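Local coordinates for DNA mismatch repair protein MutL (PDB 6LZI), which probably binds and hydrolyses ATP through its N-terminal ATPase domain, here holding ADP, to support DNA mismatch repair, at residues R45-K50 / R140-N145. Sequence-based numbering, arbitrary orientation.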
loop_
_atom_site.group_PDB
_atom_site.type_symbol
_atom_site.label_atom_id
_atom_site.label_comp_id
_atom_site.label_asym_id
_atom_site.label_seq_id
_atom_site.Cartn_x
_atom_site.Cartn_y
_atom_site.Cartn_z
ATOM N N ARG A 45 12.118 -6.315 -11.772
ATOM C CA ARG A 45 13.537 -6.210 -11.552
ATOM C C ARG A 45 13.920 -5.749 -10.150
ATOM O O ARG A 45 14.877 -6.287 -9.579
ATOM C CB ARG A 45 14.165 -5.300 -12.640
ATOM C CG ARG A 45 15.583 -5.013 -12.407
ATOM C CD ARG A 45 16.277 -4.495 -13.650
ATOM N NE ARG A 45 17.705 -4.390 -13.388
ATOM C CZ ARG A 45 18.534 -5.434 -13.387
ATOM N NH1 ARG A 45 18.092 -6.668 -13.663
ATOM N NH2 ARG A 45 19.804 -5.243 -13.098
ATOM N N LEU A 46 13.241 -4.750 -9.599
ATOM C CA LEU A 46 13.460 -4.330 -8.222
ATOM C C LEU A 46 12.162 -3.811 -7.655
ATOM O O LEU A 46 11.483 -2.971 -8.265
ATOM C CB LEU A 46 14.530 -3.227 -8.150
ATOM C CG LEU A 46 14.637 -2.629 -6.739
ATOM C CD1 LEU A 46 15.310 -3.482 -5.710
ATOM C CD2 LEU A 46 15.251 -1.208 -6.948
ATOM N N ILE A 47 11.893 -4.232 -6.430
ATOM C CA ILE A 47 10.931 -3.627 -5.540
ATOM C C ILE A 47 11.691 -3.234 -4.295
ATOM O O ILE A 47 12.337 -4.103 -3.664
ATOM C CB ILE A 47 9.845 -4.685 -5.164
ATOM C CG1 ILE A 47 9.039 -5.098 -6.415
ATOM C CG2 ILE A 47 8.850 -4.148 -4.169
ATOM C CD1 ILE A 47 8.578 -6.539 -6.329
ATOM N N ARG A 48 11.604 -1.946 -3.916
ATOM C CA ARG A 48 12.253 -1.412 -2.723
ATOM C C ARG A 48 11.211 -0.657 -1.905
ATOM O O ARG A 48 10.426 0.123 -2.473
ATOM C CB ARG A 48 13.404 -0.459 -3.089
ATOM C CG ARG A 48 14.050 0.019 -1.850
ATOM C CD ARG A 48 15.292 0.874 -2.134
ATOM N NE ARG A 48 14.935 2.019 -2.965
ATOM C CZ ARG A 48 14.482 3.168 -2.495
ATOM N NH1 ARG A 48 14.304 3.351 -1.172
ATOM N NH2 ARG A 48 14.192 4.133 -3.355
ATOM N N VAL A 49 11.155 -0.952 -0.598
ATOM C CA VAL A 49 10.259 -0.241 0.316
ATOM C C VAL A 49 11.064 0.200 1.508
ATOM O O VAL A 49 11.647 -0.625 2.216
ATOM C CB VAL A 49 9.071 -1.126 0.739
ATOM C CG1 VAL A 49 8.109 -0.405 1.735
ATOM C CG2 VAL A 49 8.255 -1.525 -0.453
ATOM N N LYS A 50 11.026 1.485 1.757
ATOM C CA LYS A 50 11.780 2.146 2.779
ATOM C C LYS A 50 10.745 2.769 3.696
ATOM O O LYS A 50 9.798 3.408 3.218
ATOM C CB LYS A 50 12.629 3.219 2.199
ATOM C CG LYS A 50 13.554 3.906 3.278
ATOM C CD LYS A 50 14.306 4.938 2.455
ATOM C CE LYS A 50 15.343 5.690 3.297
ATOM N NZ LYS A 50 14.546 6.585 4.152
ATOM N N ARG A 140 14.794 -8.275 -5.526
ATOM C CA ARG A 140 15.277 -8.234 -6.898
ATOM C C ARG A 140 14.986 -9.534 -7.610
ATOM O O ARG A 140 15.058 -10.590 -6.990
ATOM C CB ARG A 140 16.792 -7.980 -6.955
ATOM C CG ARG A 140 17.144 -6.505 -6.629
ATOM C CD ARG A 140 18.646 -6.234 -6.836
ATOM N NE ARG A 140 18.817 -4.781 -6.774
ATOM C CZ ARG A 140 18.593 -3.944 -7.800
ATOM N NH1 ARG A 140 18.204 -4.397 -8.998
ATOM N NH2 ARG A 140 18.737 -2.645 -7.627
ATOM N N ASP A 141 14.789 -9.417 -8.929
ATOM C CA ASP A 141 14.700 -10.548 -9.842
ATOM C C ASP A 141 13.656 -11.557 -9.378
ATOM O O ASP A 141 13.935 -12.756 -9.233
ATOM C CB ASP A 141 16.051 -11.215 -9.969
ATOM C CG ASP A 141 17.037 -10.342 -10.710
ATOM O OD1 ASP A 141 16.617 -9.282 -11.243
ATOM O OD2 ASP A 141 18.217 -10.734 -10.779
ATOM N N LEU A 142 12.443 -11.039 -9.178
ATOM C CA LEU A 142 11.395 -11.835 -8.552
ATOM C C LEU A 142 11.162 -13.027 -9.453
ATOM O O LEU A 142 11.152 -12.882 -10.689
ATOM C CB LEU A 142 10.140 -10.982 -8.377
ATOM C CG LEU A 142 8.873 -11.611 -7.764
ATOM C CD1 LEU A 142 9.237 -11.992 -6.319
ATOM C CD2 LEU A 142 7.667 -10.668 -7.841
ATOM N N PHE A 143 11.014 -14.218 -8.826
ATOM C CA PHE A 143 10.842 -15.541 -9.507
ATOM C C PHE A 143 12.002 -15.891 -10.458
ATOM O O PHE A 143 11.817 -16.626 -11.436
ATOM C CB PHE A 143 9.503 -15.589 -10.261
ATOM C CG PHE A 143 8.313 -15.248 -9.405
ATOM C CD1 PHE A 143 8.066 -16.012 -8.241
ATOM C CD2 PHE A 143 7.447 -14.230 -9.781
ATOM C CE1 PHE A 143 6.946 -15.712 -7.448
ATOM C CE2 PHE A 143 6.315 -13.928 -8.976
ATOM C CZ PHE A 143 6.119 -14.704 -7.792
ATOM N N PHE A 144 13.226 -15.392 -10.200
ATOM C CA PHE A 144 14.354 -15.816 -11.055
ATOM C C PHE A 144 14.580 -17.325 -11.012
ATOM O O PHE A 144 15.062 -17.939 -12.003
ATOM C CB PHE A 144 15.616 -15.089 -10.605
ATOM C CG PHE A 144 16.240 -15.688 -9.407
ATOM C CD1 PHE A 144 15.806 -15.306 -8.159
ATOM C CD2 PHE A 144 17.324 -16.562 -9.501
ATOM C CE1 PHE A 144 16.382 -15.828 -7.016
ATOM C CE2 PHE A 144 17.923 -17.083 -8.371
ATOM C CZ PHE A 144 17.454 -16.708 -7.101
ATOM N N ASN A 145 14.273 -17.946 -9.858
ATOM C CA ASN A 145 14.310 -19.369 -9.596
ATOM C C ASN A 145 13.100 -20.131 -10.152
ATOM O O ASN A 145 13.142 -21.372 -10.137
ATOM C CB ASN A 145 14.434 -19.619 -8.057
ATOM C CG ASN A 145 13.238 -19.017 -7.217
ATOM O OD1 ASN A 145 12.734 -17.945 -7.550
ATOM N ND2 ASN A 145 12.870 -19.679 -6.043
#
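Arg45 O is gripped by the backbone of Arg140 and Asp141. Asp141 N donates a hydrogen bond to it at 3.2 Å, fairly straight at the hydrogen (162°) although the donor stands above the carbonyl plane, 50° out of it. Arg140 CA adds a CA-H...O contact to the same oxygen at 3.3 Å. The Arg45 and Asp141 side chains run alongside each other in the same direction. Their salt bridge is long, Arg45 NH1 to Asp141 OD1 being 3.9 Å, and the oxygen stands clear of the guanidinium plane, evidence for charge attraction without a directed N-H. Arg45 NE and Arg140 NH1, like charges, come within 4.4 Å; the carboxylate would partly balance that of Arg45.

Leu46 and Arg140 form an antiparallel non-hydrogen-bonded pair with both side chains on one sheet face. With CG anti to its carbonyl carbon (chi1 -74°) and the chain extended to NE, Arg140 passes obliquely over Leu46: its CG is 3.7 Å from Leu46 CD1, which also lies over one guanidinium face, nearer the rim than the centre. An alanine in place of Arg140 would probably leave Leu46 CD1 and CD2 without this aliphatic and guanidinium cover. Ile47 CD1 only just reaches Leu142 CD2 (4.5 Å), while Ile47 also packs on helix 16-29.

Asp141 to Phe144 makes a type II turn, closed by Phe144 N to Asp141 O (2.9 Å). Against strand 34-40, on the other side of 46-51, Arg45 and Leu46 both face Val40 in a classic beta bulge. Leu46-Arg140 is the last antiparallel pair before strand 134-140 leaves 46-51 in the mixed sheet of the Bergerat (GHKL) ATPase fold.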